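Local coordinates for protein MdbA (Actinomyces oris, PDB 4Z7X) that probably forms disulfide bonds in exported proteins as a thiol-disulfide oxidoreductase of the thioredoxin superfamily, linked to sortase-mediated pilus assembly, at residues A[79-84]-A[90-95]; A[97-102]-A[194-199]; A[105-110]-A[146-151]; A[127-132]-A[155-160]; A[135-138]-A[142-145]. All coordinates share one frame; numbering follows the deposited sequence.

Interaction 1. Residues A[79-84]-A[90-95]; sequences QEINQL and ITLALH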
# COMPACT_ATOMS: atom_id res chain seq x y z
N GLN A 79 -6.23 10.41 5.68
CA GLN A 79 -6.66 11.73 5.25
C GLN A 79 -5.46 12.61 4.94
O GLN A 79 -5.41 13.26 3.88
CB GLN A 79 -7.52 12.36 6.33
CG GLN A 79 -8.13 13.65 5.88
CD GLN A 79 -9.22 13.46 4.83
OE1 GLN A 79 -9.85 12.38 4.66
NE2 GLN A 79 -9.44 14.52 4.08
N GLU A 80 -4.46 12.62 5.82
CA GLU A 80 -3.30 13.51 5.58
C GLU A 80 -2.37 12.99 4.48
O GLU A 80 -1.75 13.76 3.79
CB GLU A 80 -2.51 13.80 6.87
CG GLU A 80 -1.72 12.65 7.46
CD GLU A 80 -0.77 13.12 8.54
OE1 GLU A 80 -0.40 12.29 9.41
OE2 GLU A 80 -0.37 14.32 8.53
N ILE A 81 -2.28 11.66 4.32
CA ILE A 81 -1.50 11.14 3.21
C ILE A 81 -2.13 11.58 1.88
O ILE A 81 -1.45 12.01 0.95
CB ILE A 81 -1.39 9.62 3.28
CG1 ILE A 81 -0.48 9.27 4.46
CG2 ILE A 81 -0.89 9.06 1.96
CD1 ILE A 81 -0.38 7.81 4.81
N ASN A 82 -3.45 11.41 1.76
CA ASN A 82 -4.16 11.88 0.57
C ASN A 82 -3.98 13.38 0.37
O ASN A 82 -3.82 13.85 -0.78
CB ASN A 82 -5.64 11.54 0.64
CG ASN A 82 -5.89 10.07 0.41
OD1 ASN A 82 -5.01 9.38 -0.10
ND2 ASN A 82 -7.03 9.58 0.81
N GLN A 83 -3.97 14.16 1.48
CA GLN A 83 -3.80 15.60 1.37
C GLN A 83 -2.41 15.95 0.92
O GLN A 83 -2.25 16.80 0.06
CB GLN A 83 -4.14 16.28 2.68
CG GLN A 83 -4.24 17.76 2.53
CD GLN A 83 -5.38 18.18 1.63
OE1 GLN A 83 -6.49 17.64 1.71
NE2 GLN A 83 -5.11 19.16 0.77
N LEU A 84 -1.39 15.32 1.52
CA LEU A 84 -0.02 15.55 1.09
C LEU A 84 0.15 15.24 -0.37
O LEU A 84 0.87 15.96 -1.07
CB LEU A 84 0.94 14.72 1.94
CG LEU A 84 1.10 15.22 3.37
CD1 LEU A 84 1.63 14.07 4.23
CD2 LEU A 84 1.98 16.51 3.52
N ILE A 90 4.51 15.01 -1.12
CA ILE A 90 5.23 13.74 -1.02
C ILE A 90 5.09 12.92 -2.30
O ILE A 90 4.13 13.10 -3.06
CB ILE A 90 4.74 12.85 0.14
CG1 ILE A 90 3.27 12.44 -0.04
CG2 ILE A 90 4.95 13.53 1.49
CD1 ILE A 90 2.80 11.46 1.06
N THR A 91 6.02 12.00 -2.47
CA THR A 91 5.86 10.85 -3.35
C THR A 91 5.60 9.67 -2.40
O THR A 91 6.40 9.40 -1.54
CB THR A 91 7.15 10.61 -4.11
OG1 THR A 91 7.41 11.71 -4.98
CG2 THR A 91 7.08 9.33 -4.90
N LEU A 92 4.45 9.03 -2.54
CA LEU A 92 4.07 7.91 -1.67
C LEU A 92 4.51 6.60 -2.32
O LEU A 92 4.16 6.33 -3.47
CB LEU A 92 2.56 7.90 -1.41
CG LEU A 92 2.04 6.75 -0.56
CD1 LEU A 92 2.53 6.88 0.88
CD2 LEU A 92 0.53 6.66 -0.57
N ALA A 93 5.23 5.79 -1.56
CA ALA A 93 5.59 4.46 -2.03
C ALA A 93 5.09 3.41 -1.04
O ALA A 93 5.44 3.45 0.14
CB ALA A 93 7.10 4.35 -2.19
N LEU A 94 4.24 2.51 -1.53
CA LEU A 94 3.61 1.48 -0.72
C LEU A 94 4.31 0.16 -0.98
O LEU A 94 4.43 -0.23 -2.12
CB LEU A 94 2.13 1.36 -1.01
CG LEU A 94 1.29 2.59 -0.66
CD1 LEU A 94 -0.17 2.40 -1.04
CD2 LEU A 94 1.40 2.95 0.78
N HIS A 95 4.79 -0.47 0.11
CA HIS A 95 5.59 -1.70 0.03
C HIS A 95 4.86 -2.83 0.76
O HIS A 95 4.88 -2.87 1.98
CB HIS A 95 6.96 -1.52 0.68
CG HIS A 95 7.82 -0.46 0.10
ND1 HIS A 95 8.98 -0.74 -0.61
CD2 HIS A 95 7.75 0.90 0.18
CE1 HIS A 95 9.57 0.40 -0.95
NE2 HIS A 95 8.85 1.41 -0.47
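Ile90 loses more surface than any other residue of this pairing, and it does so mainly against Leu84. The contact is made low on the leucine: its CB lies 3.8 Å from CG1 of Ile90 and 3.9 Å from CD1 of Ile90, so the ethyl branch of the isoleucine runs alongside the first carbon of the leucine. The torsions explain this placement. With chi1 at 62°, CG1 of Ile90 sits between its own backbone N and carbonyl carbon, and with chi2 at 176° the branch then runs straight out to the helix. The backbones are near each other here, the CA atoms of Leu84 and Ile90 being 5.9 Å apart, yet the carbonyl O of Leu84 and the N of Ile90 make no hydrogen bond.

The two segments belong to a beta-alpha-beta unit formed by strand 58-63, helix 68-86 and strand 91-96, in which the helix joins two neighbouring parallel strands of the central sheet. One helical turn before Leu84, Ile81 makes the second apolar contact: its CG2 methyl rests 3.8 Å from CD2 of Leu92 and 4.2 Å from CD1 of Leu92, and so faces both ends of the leucine fork. The two side chains meet at about a right angle. The CA atoms of Ile81 and Leu92 are 8.1 Å apart, so the helix diverges from the strand in this direction. All four residues are buried. Ile61 of strand 58-63 touches both Ile81 and Leu92, Leu59 touches Ile90, and Leu124 of helix 123-140 also reaches Leu92.

Interaction 2. Residues A[97-102]-A[194-199]; sequences CKLLQQ and EGTPTV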
# COMPACT_ATOMS: atom_id res chain seq x y z
N CYS A 97 3.98 -6.63 2.16
CA CYS A 97 4.54 -7.93 2.52
C CYS A 97 3.53 -8.82 3.22
O CYS A 97 2.41 -8.43 3.47
CB CYS A 97 5.81 -7.72 3.36
SG CYS A 97 5.47 -7.14 5.03
N LYS A 98 3.96 -10.04 3.51
CA LYS A 98 3.13 -11.03 4.18
C LYS A 98 3.85 -11.49 5.46
O LYS A 98 3.92 -12.70 5.75
CB LYS A 98 2.84 -12.18 3.21
CG LYS A 98 1.77 -13.18 3.65
CD LYS A 98 1.35 -14.12 2.50
CE LYS A 98 0.53 -15.29 2.99
NZ LYS A 98 0.21 -16.29 1.94
N LEU A 99 4.35 -10.54 6.23
CA LEU A 99 5.13 -10.86 7.42
C LEU A 99 4.37 -11.78 8.39
O LEU A 99 4.96 -12.68 8.96
CB LEU A 99 5.51 -9.56 8.12
CG LEU A 99 6.37 -9.68 9.36
CD1 LEU A 99 7.72 -10.31 9.01
CD2 LEU A 99 6.58 -8.33 9.98
N LEU A 100 3.07 -11.56 8.54
CA LEU A 100 2.29 -12.28 9.53
C LEU A 100 1.78 -13.64 9.03
O LEU A 100 1.09 -14.36 9.75
CB LEU A 100 1.16 -11.38 10.03
CG LEU A 100 1.65 -10.20 10.82
CD1 LEU A 100 0.45 -9.35 11.16
CD2 LEU A 100 2.40 -10.59 12.10
N GLN A 101 2.09 -13.97 7.79
CA GLN A 101 1.84 -15.31 7.23
C GLN A 101 0.37 -15.68 7.16
O GLN A 101 0.03 -16.85 7.20
CB GLN A 101 2.59 -16.40 8.02
CG GLN A 101 4.03 -16.06 8.29
CD GLN A 101 4.90 -16.21 7.09
OE1 GLN A 101 4.82 -17.21 6.39
NE2 GLN A 101 5.76 -15.24 6.87
N GLN A 102 -0.49 -14.68 7.04
CA GLN A 102 -1.94 -14.88 6.97
C GLN A 102 -2.42 -14.92 5.53
O GLN A 102 -2.09 -14.03 4.74
CB GLN A 102 -2.68 -13.74 7.69
CG GLN A 102 -2.47 -13.79 9.21
CD GLN A 102 -3.27 -14.91 9.86
OE1 GLN A 102 -4.23 -15.46 9.27
NE2 GLN A 102 -2.94 -15.21 11.09
N GLU A 194 12.26 -5.11 10.57
CA GLU A 194 11.98 -5.84 11.80
C GLU A 194 10.49 -6.04 12.09
O GLU A 194 10.14 -6.95 12.84
CB GLU A 194 12.69 -5.15 12.96
CG GLU A 194 14.15 -4.86 12.61
CD GLU A 194 15.05 -4.61 13.81
OE1 GLU A 194 16.26 -4.94 13.70
OE2 GLU A 194 14.56 -4.09 14.84
N GLY A 195 9.64 -5.21 11.54
CA GLY A 195 8.22 -5.31 11.78
C GLY A 195 7.42 -4.45 10.83
O GLY A 195 7.98 -3.76 9.97
N THR A 196 6.10 -4.46 11.02
CA THR A 196 5.20 -3.60 10.25
C THR A 196 4.28 -2.77 11.19
O THR A 196 3.95 -3.21 12.28
CB THR A 196 4.29 -4.36 9.27
OG1 THR A 196 3.59 -5.39 9.97
CG2 THR A 196 5.10 -4.99 8.17
N PRO A 197 3.91 -1.56 10.81
CA PRO A 197 4.51 -0.85 9.68
C PRO A 197 5.96 -0.44 9.94
O PRO A 197 6.40 -0.38 11.08
CB PRO A 197 3.63 0.40 9.57
CG PRO A 197 3.13 0.63 10.93
CD PRO A 197 3.00 -0.69 11.60
N THR A 198 6.70 -0.18 8.85
CA THR A 198 7.99 0.49 8.92
C THR A 198 7.87 1.65 7.95
O THR A 198 7.40 1.47 6.82
CB THR A 198 9.19 -0.42 8.54
OG1 THR A 198 9.32 -1.48 9.50
CG2 THR A 198 10.46 0.39 8.54
N VAL A 199 8.27 2.83 8.39
CA VAL A 199 8.14 4.05 7.58
C VAL A 199 9.49 4.75 7.43
O VAL A 199 10.26 4.90 8.40
CB VAL A 199 7.10 4.99 8.27
CG1 VAL A 199 6.93 6.30 7.52
CG2 VAL A 199 5.72 4.30 8.36
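The carbonyl O of Gly195, whose CA faces Leu99 across this contact, accepts a 2.7 Å hydrogen bond from OG1 of Thr198. The C=O...donor angle is 145° and the hydroxyl is tilted 34° from the carbonyl plane. This short bond bridges the bend on which Thr196 and Pro197 lie, so the bend is tied across its base just where the chain enters strand 198-201.

Between the segments no hydrogen bond forms; the meeting is by van der Waals contact, chiefly of methyl groups and a sulfur. The CD2 methyl of Leu99 reaches the glycine backbone, 3.9 Å from CA of Gly195, and the same methyl lies 4.0 Å from the backbone N of Thr196. It gets there because CG of Leu99 is anti to the backbone N (chi1 -178°), which sends the fork across toward the bend. CG2 of Thr196 is approached by two groups: SG of Cys97 at 3.8 Å and CD2 of Leu99 at 4.1 Å. Leu99 belongs to a type I beta turn from Lys98 to Gln101, closed by a 3.0 Å bond from N of Gln101 to O of Lys98. Phe188 of helix 178-190 touches both Cys97 and Leu99.

Thr196 also touches Cys67 and Cys70, which form a CxxC pattern at the start of helix 68-86, and the peptide bond between Thr196 and Pro197 is cis. A cis-proline beside a CxxC at a helix start is the hallmark of the active-site region in the thioredoxin superfamily, and the arrangement here is consistent with that site.

Interaction 3. Residues A[105-110]-A[146-151]; sequences TSVVMN and MTVEGL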
# COMPACT_ATOMS: atom_id res chain seq x y z
N THR A 105 -3.82 -11.84 3.58
CA THR A 105 -2.93 -10.98 2.84
C THR A 105 -2.85 -11.37 1.38
O THR A 105 -2.85 -10.46 0.52
CB THR A 105 -1.54 -10.97 3.51
OG1 THR A 105 -1.71 -10.51 4.85
CG2 THR A 105 -0.54 -10.09 2.74
N SER A 106 -2.78 -12.67 1.07
CA SER A 106 -2.77 -13.09 -0.32
C SER A 106 -4.11 -12.78 -1.01
O SER A 106 -4.14 -12.44 -2.18
CB SER A 106 -2.46 -14.58 -0.48
OG SER A 106 -1.10 -14.85 -0.12
N VAL A 107 -5.21 -12.95 -0.29
CA VAL A 107 -6.52 -12.65 -0.86
C VAL A 107 -6.57 -11.17 -1.26
O VAL A 107 -6.92 -10.83 -2.41
CB VAL A 107 -7.64 -13.01 0.11
CG1 VAL A 107 -9.00 -12.60 -0.45
CG2 VAL A 107 -7.63 -14.52 0.38
N VAL A 108 -6.22 -10.31 -0.32
CA VAL A 108 -6.23 -8.87 -0.59
C VAL A 108 -5.24 -8.51 -1.69
O VAL A 108 -5.60 -7.74 -2.60
CB VAL A 108 -5.94 -8.00 0.65
CG1 VAL A 108 -5.99 -6.54 0.27
CG2 VAL A 108 -6.91 -8.29 1.77
N MSE A 109 -4.02 -9.07 -1.64
CA MSE A 109 -3.04 -8.74 -2.68
C MSE A 109 -3.50 -9.17 -4.08
O MSE A 109 -3.24 -8.49 -5.07
CB MSE A 109 -1.62 -9.20 -2.33
CG MSE A 109 -1.09 -8.34 -1.21
SE MSE A 109 0.75 -8.78 -0.73
CE MSE A 109 1.59 -8.26 -2.40
N ASN A 110 -4.16 -10.30 -4.19
CA ASN A 110 -4.68 -10.69 -5.49
C ASN A 110 -5.75 -9.74 -6.01
O ASN A 110 -5.75 -9.39 -7.18
CB ASN A 110 -5.18 -12.14 -5.43
CG ASN A 110 -4.05 -13.12 -5.65
OD1 ASN A 110 -3.52 -13.16 -6.74
ND2 ASN A 110 -3.67 -13.91 -4.64
N MSE A 146 -14.37 -10.64 5.58
CA MSE A 146 -12.95 -10.98 5.24
C MSE A 146 -12.92 -12.10 4.22
O MSE A 146 -12.44 -13.23 4.49
CB MSE A 146 -12.17 -11.27 6.50
CG MSE A 146 -12.10 -9.99 7.32
SE MSE A 146 -10.95 -10.28 8.88
CE MSE A 146 -9.22 -10.32 7.98
N THR A 147 -13.52 -11.81 3.06
CA THR A 147 -13.71 -12.76 2.00
C THR A 147 -13.54 -12.05 0.66
O THR A 147 -13.53 -10.81 0.62
CB THR A 147 -15.15 -13.30 2.04
OG1 THR A 147 -16.06 -12.22 1.85
CG2 THR A 147 -15.45 -14.00 3.36
N VAL A 148 -13.49 -12.83 -0.42
CA VAL A 148 -13.55 -12.25 -1.76
C VAL A 148 -14.82 -11.37 -1.93
O VAL A 148 -14.76 -10.26 -2.46
CB VAL A 148 -13.50 -13.33 -2.87
CG1 VAL A 148 -13.72 -12.71 -4.23
CG2 VAL A 148 -12.16 -14.01 -2.80
N GLU A 149 -15.95 -11.86 -1.44
CA GLU A 149 -17.21 -11.15 -1.58
C GLU A 149 -17.16 -9.81 -0.84
O GLU A 149 -17.65 -8.82 -1.34
CB GLU A 149 -18.35 -12.03 -1.07
CG GLU A 149 -18.57 -13.27 -1.95
CD GLU A 149 -17.47 -14.35 -1.93
OE1 GLU A 149 -16.86 -14.62 -0.86
OE2 GLU A 149 -17.22 -14.98 -3.02
N GLY A 150 -16.48 -9.79 0.31
CA GLY A 150 -16.26 -8.58 1.08
C GLY A 150 -15.40 -7.60 0.31
O GLY A 150 -15.63 -6.40 0.35
N LEU A 151 -14.37 -8.10 -0.35
CA LEU A 151 -13.54 -7.21 -1.19
C LEU A 151 -14.27 -6.69 -2.40
O LEU A 151 -14.02 -5.58 -2.81
CB LEU A 151 -12.24 -7.89 -1.62
CG LEU A 151 -11.25 -8.16 -0.47
CD1 LEU A 151 -10.23 -9.21 -0.86
CD2 LEU A 151 -10.59 -6.84 -0.03
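Val107 and Leu151 form the tight part of this helix contact: CG1 of the valine and CD1 of the leucine are only 3.6 Å apart, with the side chains meeting at a slant. CG1 of Val107 lies anti to the backbone N (chi1 176°), which turns that methyl toward helix 148-157. The same CD1 also lies against the backbone of the partner helix, 4.0 Å from CA of Val108, and reaches CG2 of Val108 at 4.3 Å. One leucine methyl thus rests over two successive residues.

Toward the partly exposed side the packing is looser. There CG1 of Val107 and CG2 of Val148 stand 4.2 Å apart, the side chains crossing at about a right angle, and Val172 of helix 168-174 touches both valines. Thr147 turns away from the contact. It is the N-cap of helix 148-157, its OG1 accepting from N of Gly150 at 2.9 Å with an N-H...O angle of 154°.

No polar bond crosses the interface. Helices 103-118 and 148-157 belong to the helical region between strand 91-96 and strand 198-201, a helical insertion between these strands of the thioredoxin fold, consistent with DsbA-like oxidoreductases.

Interaction 4. Residues A[127-132]-A[155-160]; sequences HNAAFE and AAKVNV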
# COMPACT_ATOMS: atom_id res chain seq x y z
N HIS A 127 -7.07 0.39 -1.39
CA HIS A 127 -6.12 0.10 -0.31
C HIS A 127 -6.70 0.45 1.04
O HIS A 127 -6.69 -0.34 1.98
CB HIS A 127 -4.84 0.92 -0.57
CG HIS A 127 -3.79 0.77 0.48
ND1 HIS A 127 -2.97 -0.33 0.56
CD2 HIS A 127 -3.38 1.62 1.44
CE1 HIS A 127 -2.12 -0.16 1.55
NE2 HIS A 127 -2.34 1.03 2.09
N ASN A 128 -7.21 1.66 1.13
CA ASN A 128 -7.89 2.09 2.35
C ASN A 128 -9.07 1.20 2.70
O ASN A 128 -9.28 0.87 3.90
CB ASN A 128 -8.37 3.53 2.22
CG ASN A 128 -9.12 3.98 3.44
OD1 ASN A 128 -8.51 4.26 4.48
ND2 ASN A 128 -10.44 4.03 3.36
N ALA A 129 -9.89 0.88 1.71
CA ALA A 129 -11.07 0.11 1.98
C ALA A 129 -10.75 -1.29 2.47
O ALA A 129 -11.48 -1.83 3.32
CB ALA A 129 -11.99 0.10 0.76
N ALA A 130 -9.67 -1.89 1.96
CA ALA A 130 -9.29 -3.24 2.38
C ALA A 130 -8.83 -3.20 3.82
O ALA A 130 -9.13 -4.10 4.59
CB ALA A 130 -8.19 -3.77 1.50
N PHE A 131 -8.10 -2.16 4.19
CA PHE A 131 -7.73 -2.01 5.60
C PHE A 131 -8.95 -1.74 6.48
O PHE A 131 -8.98 -2.18 7.62
CB PHE A 131 -6.69 -0.92 5.79
CG PHE A 131 -5.27 -1.43 5.78
CD1 PHE A 131 -4.89 -2.40 6.68
CD2 PHE A 131 -4.33 -1.01 4.84
CE1 PHE A 131 -3.59 -2.87 6.72
CE2 PHE A 131 -3.03 -1.46 4.90
CZ PHE A 131 -2.66 -2.41 5.83
N GLU A 132 -9.94 -1.03 5.97
CA GLU A 132 -11.17 -0.73 6.72
C GLU A 132 -11.90 -2.03 7.07
O GLU A 132 -12.48 -2.16 8.14
CB GLU A 132 -12.06 0.21 5.89
CG GLU A 132 -13.33 0.68 6.57
CD GLU A 132 -13.91 1.92 5.90
OE1 GLU A 132 -13.29 2.45 4.95
OE2 GLU A 132 -15.00 2.35 6.29
N ALA A 155 -14.72 -2.82 -3.12
CA ALA A 155 -14.47 -2.25 -4.41
C ALA A 155 -15.67 -1.44 -4.90
O ALA A 155 -15.50 -0.33 -5.42
CB ALA A 155 -14.14 -3.35 -5.37
N ALA A 156 -16.89 -1.92 -4.66
CA ALA A 156 -18.07 -1.16 -5.05
C ALA A 156 -18.15 0.14 -4.25
O ALA A 156 -18.50 1.18 -4.81
CB ALA A 156 -19.32 -1.98 -4.83
N LYS A 157 -17.82 0.07 -2.96
CA LYS A 157 -17.85 1.25 -2.08
C LYS A 157 -16.97 2.38 -2.64
O LYS A 157 -17.30 3.55 -2.51
CB LYS A 157 -17.42 0.90 -0.65
CG LYS A 157 -17.41 2.08 0.33
CD LYS A 157 -17.05 1.68 1.77
CE LYS A 157 -15.60 1.24 1.92
NZ LYS A 157 -15.04 1.32 3.31
N VAL A 158 -15.84 2.02 -3.25
CA VAL A 158 -14.94 3.02 -3.83
C VAL A 158 -15.05 3.12 -5.34
O VAL A 158 -14.25 3.73 -5.96
CB VAL A 158 -13.46 2.80 -3.38
CG1 VAL A 158 -13.39 2.72 -1.86
CG2 VAL A 158 -12.82 1.59 -4.04
N ASN A 159 -16.11 2.55 -5.88
CA ASN A 159 -16.47 2.67 -7.29
C ASN A 159 -15.41 2.15 -8.27
O ASN A 159 -15.23 2.68 -9.38
CB ASN A 159 -16.91 4.10 -7.59
CG ASN A 159 -18.04 4.54 -6.69
OD1 ASN A 159 -19.13 3.90 -6.62
ND2 ASN A 159 -17.79 5.60 -5.96
N VAL A 160 -14.78 1.02 -7.90
CA VAL A 160 -14.12 0.20 -8.88
C VAL A 160 -15.21 -0.28 -9.87
O VAL A 160 -16.30 -0.66 -9.44
CB VAL A 160 -13.43 -0.98 -8.20
CG1 VAL A 160 -12.96 -2.03 -9.20
CG2 VAL A 160 -12.28 -0.54 -7.31
O HOH W 1 -14.29 -1.15 3.42
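The closing turn of helix 148-157 meets the middle of helix 123-140, with Lys157 and Val158 facing Ala129 and Glu132. The charged part is a salt bridge: NZ of Lys157 donates to OE1 of Glu132 at 2.7 Å, arriving from above the carboxylate plane, 75° out of it. The lysine chain runs extended from its backbone and bends at chi3 (68°), which carries the amine over the glutamate. A water ties the same amine to the backbone of the facing helix, accepting from NZ of Lys157 at 2.6 Å and donating to O of Ala129 at 2.9 Å. Both Lys157 and Glu132 were modelled in two conformers, so this bridge describes one of the states.

Helix 148-157 ends in a Schellman motif, which fixes the backbone on which Lys157 and Val158 stand. Its two bonds run from N of Val160 to O of Ala155, 2.9 Å, and from N of Asn159 to O of Ala156, 3.0 Å, while Asn159 takes the positive phi (60°) of the C-prime residue. Beneath the bridge the contact is apolar and centred on CB of Ala129. CE of Lys157 lies 4.0 Å from it, and CG1 of Val158 meets the same CB of Ala129, also at 4.0 Å. Elsewhere on helix 123-140, His127 turns its ND1 to the hydroxyl of Tyr65, and Phe131 touches Cys70.

Interaction 5. Residues A[135-138]-A[142-145]; sequences SQAI and NQSN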
# COMPACT_ATOMS: atom_id res chain seq x y z
N SER A 135 -10.01 -3.35 10.03
CA SER A 135 -10.30 -2.56 11.21
C SER A 135 -11.69 -2.84 11.78
O SER A 135 -11.87 -2.95 12.98
CB SER A 135 -10.18 -1.07 10.91
OG SER A 135 -8.87 -0.71 10.64
N GLN A 136 -12.68 -2.93 10.91
CA GLN A 136 -14.02 -3.17 11.41
C GLN A 136 -14.07 -4.58 12.06
O GLN A 136 -14.72 -4.79 13.13
CB GLN A 136 -15.04 -3.01 10.28
CG GLN A 136 -15.27 -1.54 9.89
CD GLN A 136 -15.83 -0.72 11.05
OE1 GLN A 136 -16.86 -1.05 11.63
NE2 GLN A 136 -15.14 0.36 11.38
N ALA A 137 -13.38 -5.56 11.48
CA ALA A 137 -13.38 -6.91 12.08
C ALA A 137 -12.72 -6.94 13.46
O ALA A 137 -13.19 -7.66 14.34
CB ALA A 137 -12.74 -7.96 11.14
N ILE A 138 -11.62 -6.21 13.64
CA ILE A 138 -10.93 -6.12 14.92
C ILE A 138 -11.87 -5.59 16.00
O ILE A 138 -11.88 -6.08 17.13
CB ILE A 138 -9.69 -5.16 14.83
CG1 ILE A 138 -8.57 -5.79 14.04
CG2 ILE A 138 -9.13 -4.84 16.21
CD1 ILE A 138 -7.60 -4.73 13.53
N ASN A 142 -16.69 -9.35 13.95
CA ASN A 142 -17.48 -9.83 12.85
C ASN A 142 -16.52 -9.91 11.66
O ASN A 142 -16.18 -8.91 11.05
CB ASN A 142 -18.60 -8.86 12.57
CG ASN A 142 -19.33 -9.16 11.25
OD1 ASN A 142 -19.11 -10.22 10.58
ND2 ASN A 142 -20.18 -8.21 10.85
N GLN A 143 -16.05 -11.12 11.39
CA GLN A 143 -15.09 -11.35 10.31
C GLN A 143 -15.75 -11.74 9.00
O GLN A 143 -15.03 -12.11 8.05
CB GLN A 143 -14.09 -12.45 10.72
CG GLN A 143 -13.22 -12.06 11.91
CD GLN A 143 -12.09 -13.05 12.19
OE1 GLN A 143 -11.36 -13.43 11.30
NE2 GLN A 143 -11.93 -13.43 13.45
N SER A 144 -17.07 -11.57 8.89
CA SER A 144 -17.82 -12.12 7.75
C SER A 144 -17.46 -11.50 6.39
O SER A 144 -17.78 -12.08 5.34
CB SER A 144 -19.35 -12.04 7.98
OG SER A 144 -19.83 -10.71 8.04
N ASN A 145 -16.92 -10.28 6.41
CA ASN A 145 -16.52 -9.57 5.19
C ASN A 145 -15.07 -9.82 4.80
O ASN A 145 -14.60 -9.26 3.78
CB ASN A 145 -16.69 -8.07 5.37
CG ASN A 145 -18.10 -7.69 5.63
OD1 ASN A 145 -19.01 -8.11 4.90
ND2 ASN A 145 -18.32 -6.93 6.69
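The carboxamide of Asn142 is the flat group with defined partners here, and its OD1 takes two bonds from one residue. OG of Ser144 donates at 2.7 Å to OD1 of Asn142, in the carbonyl plane and on a lone pair, with a C=O...donor angle of 127°. The backbone N of Ser144 reaches the same OD1 of Asn142 at 3.0 Å, tilted 35° from that plane. Two donors thus restrict the rotation of the amide.

Acceptance from the backbone N two residues on makes this an Asx turn. It shapes the chain just after helix 123-140, in the connection leading to helix 148-157. The main-chain carbonyl of Asn142 lies beside the helix. That O lies 3.6 Å from CB of Ala137, and it also makes a CA-H...O contact, 3.6 Å from CA of Ala137 with an angle at the hydrogen of 138°. The alanine therefore meets one carbonyl oxygen with both its methyl and its alpha carbon.

The remaining touch is apolar and slight: CG of Gln143 lies 4.2 Å from CB of Ala137. The backbones run close, with the CA atoms of Ala137 and Gln143 5.1 Å apart, although no conventional hydrogen bond crosses between the segments. Thr140 secures the intervening bend, its OG1 bonded to both O of Gln136 and N of Asn142. From the other contact on this part of the chain, the selenium of Met146 also packs on the methyl of Ala137.

Overall arrangement
Interaction 1 is the buried member of the set, purely apolar, and fixes helix 68-86 to the central sheet. Interaction 2 reaches the same sheet at the CxxC and cis-proline end, about 19 Å away between centres; it is partly buried and has no hydrogen bond between its segments. Interactions 3, 4 and 5 lie in the helical region enclosed by the long loop that interaction 2 closes. Interactions 3 and 4 share helix 148-157 and are joined through Ala130, but interaction 3 is hydrophobic whereas interaction 4 adds a salt bridge and a water on its more exposed side. Interaction 5, on helix 123-140 like interaction 4, is a surface contact built mainly around a main-chain carbonyl.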